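Local coordinates for protein histone-lysine N-methyltransferase, H3 lysine-9 specific SUVH6 (Arabidopsis thaliana, PDB 6A5K) that transfers methyl groups from S-adenosylmethionine to a lysine of histone H3 and probably recognises methylated DNA through its SRA domain, at residues L16-V20 / G416-M421; C21-L25 / L42-E47; R239-L245 / S257-E261. The protein carries 1 engineered substitution. All blocks are in the same frame, centred on the assembly; numbering follows the deposited sequence.

Interaction 1 (L16-V20 / G416-M421); sequences LFHGV and GMSELM
Two helices cross here, joining the long N-terminal helix 5-29 to helix 412-420 of the SET domain. Their local axes approach to 10.4 Å at a signed angle of -63°. The nearest CA atoms, of Val20 and Met417, are 6.9 Å apart. Both backbones are alpha-helical, with Val20 N to Leu16 O at 2.9 Å and Leu420 N to Gly416 O at 3.0 Å. No hydrogen bond crosses; the contact is mainly apolar. Leu16 (t, p) leaves its helix sideways, but its tip reaches across. Its CD1 meets Met417 CG at 3.8 Å, and its CD2 meets Leu420 CD1 at 3.6 Å. Phe17 and His18 point away; Phe17 packs on helices 44-54 and 81-87. Gly19 makes room: a CB here would clash with Met417 SE. Val20 (t) sets CG2 3.6 Å from Leu420 CD1. Ala48 of helix 44-54 also touches Val20. Leu420 (m, t) points toward segment 16-20. Met417 and Met421 are modelled as selenomethionine. Met421 is exposed, and its SE lies 4.2 Å from Val20 CG1. Met417 (m, t, p) turns its end in, bringing CE 3.3 Å from Gly19 O.

Interaction 2 (C21-L25 / L42-E47); sequences CRKIL and LRIDFE
Segment 21-25 is alpha-helical, with Leu25 N hydrogen-bonded to Cys21 O at 2.9 Å. Segment 42-47 starts extended at Leu42 (phi/psi -60/140). Arg43 takes the N-cap position, and the helix begins at Ile44. Glu47 N hydrogen-bonds to Arg43 O at 3.0 Å, and Arg43 NH2 makes a salt bridge to Asp45 OD2 at 2.6 Å. The backbones come closest at Cys21 and Ile44, whose CA atoms are 5.2 Å apart.

Ile44 is the main bump. Its p, t rotamer sends CD1 into a hollow between Cys21 and Leu25, one turn apart on their helix. There CD1 lies 3.7 Å from Cys21 O, 4.0 Å from Cys21 CB and 4.2 Å from Leu25 CB. Beside this hollow, Cys21 (m) sets SG 4.0 Å from Asp45 CA.

The two segments belong to a helical hairpin. Helix 5-29 leads into a loop, and helix 44-54 returns along it, so that Phe17, one turn earlier on the first helix, packs on Ala48 and Ser49.

The reciprocal bump is Ile24 (m, t), which points toward the second segment. Its CG2 fits among Ile44, Glu47 and Leu42: 3.9 Å from Ile44 CG2, 3.6 Å from Glu47 OE1 and 4.4 Å from Leu42 CD1. The Glu47 contact is van der Waals; its carboxylate makes a salt bridge with Arg37 of the connecting loop. No hydrogen bond links the two segments. Arg22 points away from the hairpin partner and makes a salt bridge with Asp319.

Interaction 3 (R239-L245 / S257-E261); sequences REGLCKL and SAVNE
A type II turn from Arg239 to Leu242, with Gly241 at phi 86°, leads into strand 242-244. This strand pairs antiparallel with 257-259; their short axes approach to 4.6 Å at 139°. Leu242 and Val259 form a non-hydrogen-bonded pair (CA-CA 4.4 Å), Lys244 and Ala258 a hydrogen-bonded one (CA-CA 5.1 Å). The register slips by one between them, so Cys243 and Lys244 both face Ala258: a classic beta bulge. Ala258 O accepts from Cys243 N at 2.7 Å and weakly from Lys244 N at 3.5 Å. Ala258 N donates to Lys244 O at 2.9 Å, Asn260 N to Gly241 O at 2.7 Å. One water accepts from Arg239 NE at 2.7 Å and donates to Glu240 O at 3.0 Å. Arg239 (t, t, t), its CZ 3.6 Å from Val259 CG2, makes a salt bridge with Glu356. Asn260 ND2 hydrogen-bonds to Asp263 OD1. Strand 242-244 edges a six-stranded sheet; strand 257-259 lies between it and strand 355-359, and Trp365 of strand 365-369 touches Cys243 and Ala258.

In the fold
Interactions 1 and 2 are neighbours, with centres 11 Å apart, and both use helix 5-29. They touch, for example, where Lys23 CG lies 3.5 Å from Met421 CE. Helix 5-29 thus contacts helix 44-54 and the SET-domain helix 412-420 together, and the N-terminal hairpin is joined to the SET domain. Interaction 3 is about 41 Å from both, centre to centre, on the opposite side of the chain's centre. It lies at the edge of a sheet whose further strands include 355-359 and 365-369, in the part of the molecule that holds S-adenosylmethionine. Along the chain, interaction 2 closes before interaction 3 opens. Both are nested inside the long loop closed by interaction 1.

Interaction 1 (L16-V20 / G416-M421)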
loop_
_atom_site.group_PDB
_atom_site.type_symbol
_atom_site.label_atom_id
_atom_site.label_comp_id
_atom_site.label_asym_id
_atom_site.label_seq_id
_atom_site.Cartn_x
_atom_site.Cartn_y
_atom_site.Cartn_z
ATOM N N LEU A 16 -10.397 -1.097 5.517
ATOM C CA LEU A 16 -11.722 -0.552 5.787
ATOM C C LEU A 16 -11.624 0.886 6.304
ATOM O O LEU A 16 -12.323 1.787 5.827
ATOM C CB LEU A 16 -12.458 -1.432 6.798
ATOM C CG LEU A 16 -13.913 -1.080 7.100
ATOM C CD1 LEU A 16 -14.798 -1.354 5.878
ATOM C CD2 LEU A 16 -14.405 -1.847 8.329
ATOM N N PHE A 17 -10.736 1.097 7.275
ATOM C CA PHE A 17 -10.508 2.430 7.820
ATOM C C PHE A 17 -10.155 3.453 6.731
ATOM O O PHE A 17 -10.766 4.527 6.644
ATOM C CB PHE A 17 -9.394 2.392 8.870
ATOM C CG PHE A 17 -8.960 3.749 9.328
ATOM C CD1 PHE A 17 -9.746 4.482 10.204
ATOM C CD2 PHE A 17 -7.764 4.295 8.888
ATOM C CE1 PHE A 17 -9.349 5.733 10.636
ATOM C CE2 PHE A 17 -7.362 5.547 9.317
ATOM C CZ PHE A 17 -8.159 6.268 10.190
ATOM N N HIS A 18 -9.179 3.121 5.889
ATOM C CA HIS A 18 -8.775 4.068 4.853
ATOM C C HIS A 18 -9.857 4.258 3.795
ATOM O O HIS A 18 -9.996 5.350 3.229
ATOM C CB HIS A 18 -7.449 3.633 4.223
ATOM C CG HIS A 18 -6.267 3.973 5.074
ATOM N ND1 HIS A 18 -5.746 5.249 5.139
ATOM C CD2 HIS A 18 -5.546 3.227 5.943
ATOM C CE1 HIS A 18 -4.739 5.267 5.995
ATOM N NE2 HIS A 18 -4.599 4.055 6.501
ATOM N N GLY A 19 -10.632 3.208 3.550
ATOM C CA GLY A 19 -11.765 3.299 2.646
ATOM C C GLY A 19 -12.747 4.345 3.141
ATOM O O GLY A 19 -13.185 5.219 2.386
ATOM N N VAL A 20 -13.080 4.270 4.426
ATOM C CA VAL A 20 -13.994 5.238 5.026
ATOM C C VAL A 20 -13.417 6.660 5.018
ATOM O O VAL A 20 -14.120 7.619 4.670
ATOM C CB VAL A 20 -14.358 4.831 6.472
ATOM C CG1 VAL A 20 -15.184 5.928 7.147
ATOM C CG2 VAL A 20 -15.117 3.510 6.456
ATOM N N GLY A 416 -18.758 -3.945 2.856
ATOM C CA GLY A 416 -18.454 -3.644 4.253
ATOM C C GLY A 416 -18.660 -2.173 4.587
ATOM O O GLY A 416 -19.188 -1.796 5.642
HETATM N N MSE A 417 -18.262 -1.332 3.643
HETATM C CA MSE A 417 -18.397 0.108 3.798
HETATM C C MSE A 417 -19.846 0.570 3.742
HETATM O O MSE A 417 -20.239 1.478 4.476
HETATM C CB MSE A 417 -17.580 0.811 2.730
HETATM C CG MSE A 417 -16.100 0.526 2.864
HETATM SE SE MSE A 417 -15.131 1.792 1.796
HETATM C CE MSE A 417 -15.891 3.351 2.619
ATOM N N SER A 418 -20.642 -0.054 2.879
ATOM C CA SER A 418 -22.064 0.266 2.833
ATOM C C SER A 418 -22.702 -0.086 4.169
ATOM O O SER A 418 -23.626 0.588 4.625
ATOM C CB SER A 418 -22.767 -0.481 1.702
ATOM O OG SER A 418 -22.949 -1.839 2.042
ATOM N N GLU A 419 -22.204 -1.150 4.793
ATOM C CA GLU A 419 -22.675 -1.530 6.121
ATOM C C GLU A 419 -22.261 -0.525 7.188
ATOM O O GLU A 419 -23.002 -0.295 8.142
ATOM C CB GLU A 419 -22.165 -2.919 6.502
ATOM C CG GLU A 419 -22.519 -4.001 5.507
ATOM C CD GLU A 419 -22.163 -5.381 6.015
ATOM O OE1 GLU A 419 -22.468 -6.370 5.313
ATOM O OE2 GLU A 419 -21.584 -5.471 7.122
ATOM N N LEU A 420 -21.084 0.073 7.038
ATOM C CA LEU A 420 -20.629 1.051 8.031
ATOM C C LEU A 420 -21.451 2.345 8.057
ATOM O O LEU A 420 -21.741 2.875 9.131
ATOM C CB LEU A 420 -19.159 1.395 7.811
ATOM C CG LEU A 420 -18.186 0.280 8.170
ATOM C CD1 LEU A 420 -16.775 0.809 8.100
ATOM C CD2 LEU A 420 -18.486 -0.256 9.555
HETATM N N MSE A 421 -21.819 2.862 6.891
HETATM C CA MSE A 421 -22.628 4.077 6.848
HETATM C C MSE A 421 -23.809 3.939 5.896
HETATM O O MSE A 421 -24.940 3.715 6.331
HETATM C CB MSE A 421 -21.770 5.282 6.456
HETATM C CG MSE A 421 -20.786 5.008 5.344
HETATM SE SE MSE A 421 -19.107 5.984 5.597
HETATM C CE MSE A 421 -18.231 5.406 4.005
#

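Interaction 2 (C21-L25 / L42-E47)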
loop_
_atom_site.group_PDB
_atom_site.type_symbol
_atom_site.label_atom_id
_atom_site.label_comp_id
_atom_site.label_asym_id
_atom_site.label_seq_id
_atom_site.Cartn_x
_atom_site.Cartn_y
_atom_site.Cartn_z
ATOM N N CYS A 21 -12.145 6.797 5.401
ATOM C CA CYS A 21 -11.460 8.092 5.310
ATOM C C CYS A 21 -11.614 8.732 3.927
ATOM O O CYS A 21 -12.004 9.903 3.797
ATOM C CB CYS A 21 -9.963 7.947 5.610
ATOM S SG CYS A 21 -9.532 7.674 7.340
ATOM N N ARG A 22 -11.294 7.963 2.891
ATOM C CA ARG A 22 -11.259 8.523 1.546
ATOM C C ARG A 22 -12.659 8.704 0.963
ATOM O O ARG A 22 -12.856 9.528 0.069
ATOM C CB ARG A 22 -10.386 7.653 0.642
ATOM C CG ARG A 22 -8.903 7.745 1.033
ATOM C CD ARG A 22 -7.954 7.334 -0.087
ATOM N NE ARG A 22 -6.579 7.738 0.204
ATOM C CZ ARG A 22 -6.068 8.929 -0.096
ATOM N NH1 ARG A 22 -6.818 9.842 -0.700
ATOM N NH2 ARG A 22 -4.806 9.211 0.207
ATOM N N LYS A 23 -13.636 7.964 1.474
ATOM C CA LYS A 23 -15.020 8.205 1.060
ATOM C C LYS A 23 -15.554 9.501 1.687
ATOM O O LYS A 23 -16.264 10.282 1.040
ATOM C CB LYS A 23 -15.913 7.018 1.424
ATOM C CG LYS A 23 -17.393 7.240 1.115
ATOM C CD LYS A 23 -17.655 7.395 -0.381
ATOM C CE LYS A 23 -17.188 6.179 -1.166
ATOM N NZ LYS A 23 -17.716 6.186 -2.561
ATOM N N ILE A 24 -15.209 9.734 2.950
ATOM C CA ILE A 24 -15.581 10.988 3.600
ATOM C C ILE A 24 -14.928 12.162 2.864
ATOM O O ILE A 24 -15.570 13.191 2.587
ATOM C CB ILE A 24 -15.174 11.010 5.085
ATOM C CG1 ILE A 24 -15.945 9.948 5.868
ATOM C CG2 ILE A 24 -15.420 12.387 5.697
ATOM C CD1 ILE A 24 -15.460 9.782 7.299
ATOM N N LEU A 25 -13.654 11.991 2.526
ATOM C CA LEU A 25 -12.926 13.026 1.801
ATOM C C LEU A 25 -13.537 13.257 0.421
ATOM O O LEU A 25 -13.640 14.391 -0.034
ATOM C CB LEU A 25 -11.445 12.658 1.677
ATOM C CG LEU A 25 -10.539 13.688 0.995
ATOM C CD1 LEU A 25 -10.472 14.970 1.814
ATOM C CD2 LEU A 25 -9.147 13.116 0.798
ATOM N N LEU A 42 -11.925 19.706 9.262
ATOM C CA LEU A 42 -12.520 18.392 9.130
ATOM C C LEU A 42 -11.440 17.382 9.493
ATOM O O LEU A 42 -10.267 17.567 9.159
ATOM C CB LEU A 42 -13.044 18.166 7.709
ATOM C CG LEU A 42 -13.180 16.738 7.172
ATOM C CD1 LEU A 42 -14.252 15.981 7.936
ATOM C CD2 LEU A 42 -13.498 16.759 5.690
ATOM N N ARG A 43 -11.823 16.338 10.212
ATOM C CA ARG A 43 -10.873 15.311 10.615
ATOM C C ARG A 43 -11.352 13.945 10.150
ATOM O O ARG A 43 -12.040 13.248 10.890
ATOM C CB ARG A 43 -10.688 15.322 12.131
ATOM C CG ARG A 43 -9.955 16.537 12.658
ATOM C CD ARG A 43 -8.977 16.129 13.747
ATOM N NE ARG A 43 -7.913 15.285 13.209
ATOM C CZ ARG A 43 -7.055 14.596 13.954
ATOM N NH1 ARG A 43 -7.131 14.644 15.276
ATOM N NH2 ARG A 43 -6.117 13.857 13.374
ATOM N N ILE A 44 -10.990 13.563 8.929
ATOM C CA ILE A 44 -11.524 12.336 8.360
ATOM C C ILE A 44 -11.062 11.108 9.143
ATOM O O ILE A 44 -11.788 10.123 9.222
ATOM C CB ILE A 44 -11.154 12.174 6.856
ATOM C CG1 ILE A 44 -9.650 11.989 6.664
ATOM C CG2 ILE A 44 -11.676 13.365 6.043
ATOM C CD1 ILE A 44 -9.230 11.898 5.199
ATOM N N ASP A 45 -9.876 11.174 9.740
ATOM C CA ASP A 45 -9.380 10.045 10.528
ATOM C C ASP A 45 -10.195 9.887 11.812
ATOM O O ASP A 45 -10.523 8.775 12.221
ATOM C CB ASP A 45 -7.888 10.208 10.853
ATOM C CG ASP A 45 -7.572 11.514 11.565
ATOM O OD1 ASP A 45 -8.201 12.546 11.244
ATOM O OD2 ASP A 45 -6.683 11.506 12.445
ATOM N N PHE A 46 -10.531 11.012 12.435
ATOM C CA PHE A 46 -11.350 11.006 13.638
ATOM C C PHE A 46 -12.756 10.464 13.351
ATOM O O PHE A 46 -13.276 9.618 14.092
ATOM C CB PHE A 46 -11.434 12.414 14.220
ATOM C CG PHE A 46 -11.986 12.465 15.610
ATOM C CD1 PHE A 46 -11.138 12.433 16.703
ATOM C CD2 PHE A 46 -13.353 12.555 15.829
ATOM C CE1 PHE A 46 -11.641 12.488 17.991
ATOM C CE2 PHE A 46 -13.864 12.609 17.113
ATOM C CZ PHE A 46 -13.008 12.578 18.195
ATOM N N GLU A 47 -13.363 10.950 12.271
ATOM C CA GLU A 47 -14.711 10.531 11.892
ATOM C C GLU A 47 -14.761 9.053 11.513
ATOM O O GLU A 47 -15.678 8.322 11.932
ATOM C CB GLU A 47 -15.235 11.402 10.745
ATOM C CG GLU A 47 -15.383 12.870 11.122
ATOM C CD GLU A 47 -16.132 13.685 10.084
ATOM O OE1 GLU A 47 -16.552 13.117 9.051
ATOM O OE2 GLU A 47 -16.307 14.903 10.308
#

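Interaction 3 (R239-L245 / S257-E261)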
loop_
_atom_site.group_PDB
_atom_site.type_symbol
_atom_site.label_atom_id
_atom_site.label_comp_id
_atom_site.label_asym_id
_atom_site.label_seq_id
_atom_site.Cartn_x
_atom_site.Cartn_y
_atom_site.Cartn_z
ATOM N N ARG A 239 25.820 -2.028 -3.453
ATOM C CA ARG A 239 24.623 -2.819 -3.156
ATOM C C ARG A 239 24.677 -4.243 -3.698
ATOM O O ARG A 239 24.795 -4.465 -4.907
ATOM C CB ARG A 239 23.374 -2.131 -3.699
ATOM C CG ARG A 239 22.100 -2.843 -3.279
ATOM C CD ARG A 239 20.877 -2.264 -3.935
ATOM N NE ARG A 239 19.680 -2.991 -3.530
ATOM C CZ ARG A 239 18.481 -2.814 -4.069
ATOM N NH1 ARG A 239 18.308 -1.926 -5.039
ATOM N NH2 ARG A 239 17.452 -3.523 -3.634
ATOM N N GLU A 240 24.594 -5.203 -2.781
ATOM C CA GLU A 240 24.694 -6.615 -3.119
ATOM C C GLU A 240 23.613 -7.051 -4.095
ATOM O O GLU A 240 22.457 -6.638 -3.985
ATOM C CB GLU A 240 24.618 -7.474 -1.852
ATOM C CG GLU A 240 25.974 -7.830 -1.255
ATOM C CD GLU A 240 26.410 -6.859 -0.174
ATOM O OE1 GLU A 240 25.582 -6.534 0.703
ATOM O OE2 GLU A 240 27.579 -6.422 -0.202
ATOM N N GLY A 241 24.003 -7.879 -5.059
ATOM C CA GLY A 241 23.050 -8.547 -5.927
ATOM C C GLY A 241 22.580 -7.805 -7.165
ATOM O O GLY A 241 21.831 -8.362 -7.968
ATOM N N LEU A 242 23.009 -6.558 -7.331
ATOM C CA LEU A 242 22.600 -5.776 -8.497
ATOM C C LEU A 242 23.051 -6.446 -9.801
ATOM O O LEU A 242 24.243 -6.667 -10.023
ATOM C CB LEU A 242 23.152 -4.355 -8.407
ATOM C CG LEU A 242 22.679 -3.369 -9.478
ATOM C CD1 LEU A 242 21.169 -3.253 -9.463
ATOM C CD2 LEU A 242 23.329 -2.002 -9.285
ATOM N N CYS A 243 22.079 -6.771 -10.649
ATOM C CA CYS A 243 22.302 -7.488 -11.905
ATOM C C CYS A 243 22.308 -6.554 -13.099
ATOM O O CYS A 243 23.134 -6.673 -13.994
ATOM C CB CYS A 243 21.204 -8.535 -12.133
ATOM S SG CYS A 243 20.986 -9.731 -10.841
ATOM N N LYS A 244 21.345 -5.643 -13.108
ATOM C CA LYS A 244 21.073 -4.805 -14.264
ATOM C C LYS A 244 20.544 -3.461 -13.787
ATOM O O LYS A 244 19.684 -3.411 -12.911
ATOM C CB LYS A 244 20.056 -5.488 -15.186
ATOM C CG LYS A 244 19.985 -4.934 -16.603
ATOM C CD LYS A 244 19.494 -6.006 -17.573
ATOM C CE LYS A 244 19.289 -5.452 -18.979
ATOM N NZ LYS A 244 20.574 -5.145 -19.663
ATOM N N LEU A 245 21.054 -2.373 -14.350
ATOM C CA LEU A 245 20.618 -1.048 -13.927
ATOM C C LEU A 245 19.203 -0.743 -14.426
ATOM O O LEU A 245 18.412 -0.091 -13.737
ATOM C CB LEU A 245 21.590 0.025 -14.426
ATOM C CG LEU A 245 22.951 0.163 -13.733
ATOM C CD1 LEU A 245 22.790 0.149 -12.222
ATOM C CD2 LEU A 245 23.956 -0.897 -14.193
ATOM N N SER A 257 15.681 -1.487 -12.077
ATOM C CA SER A 257 16.840 -2.348 -11.885
ATOM C C SER A 257 16.440 -3.772 -11.518
ATOM O O SER A 257 15.272 -4.056 -11.224
ATOM C CB SER A 257 17.756 -1.773 -10.805
ATOM O OG SER A 257 17.056 -1.630 -9.581
ATOM N N ALA A 258 17.424 -4.664 -11.538
ATOM C CA ALA A 258 17.218 -6.053 -11.153
ATOM C C ALA A 258 18.239 -6.469 -10.097
ATOM O O ALA A 258 19.450 -6.267 -10.260
ATOM C CB ALA A 258 17.309 -6.958 -12.361
ATOM N N VAL A 259 17.738 -7.058 -9.019
ATOM C CA VAL A 259 18.580 -7.479 -7.908
ATOM C C VAL A 259 18.407 -8.975 -7.651
ATOM O O VAL A 259 17.289 -9.483 -7.593
ATOM C CB VAL A 259 18.249 -6.683 -6.623
ATOM C CG1 VAL A 259 19.029 -7.224 -5.427
ATOM C CG2 VAL A 259 18.530 -5.202 -6.827
ATOM N N ASN A 260 19.518 -9.685 -7.518
ATOM C CA ASN A 260 19.465 -11.106 -7.199
ATOM C C ASN A 260 20.483 -11.431 -6.111
ATOM O O ASN A 260 21.686 -11.416 -6.349
ATOM C CB ASN A 260 19.723 -11.953 -8.450
ATOM C CG ASN A 260 19.509 -13.442 -8.215
ATOM O OD1 ASN A 260 19.455 -13.909 -7.076
ATOM N ND2 ASN A 260 19.389 -14.197 -9.303
ATOM N N GLU A 261 19.990 -11.711 -4.914
ATOM C CA GLU A 261 20.859 -12.062 -3.799
ATOM C C GLU A 261 20.671 -13.526 -3.429
ATOM O O GLU A 261 21.127 -13.977 -2.380
ATOM C CB GLU A 261 20.576 -11.159 -2.598
ATOM C CG GLU A 261 20.541 -9.680 -2.946
ATOM C CD GLU A 261 20.268 -8.801 -1.743
ATOM O OE1 GLU A 261 19.231 -8.104 -1.736
ATOM O OE2 GLU A 261 21.094 -8.808 -0.804
HETATM O O HOH W 1 20.268 -5.356 -2.421
HETATM O O HOH W 2 17.795 -5.059 -1.059
#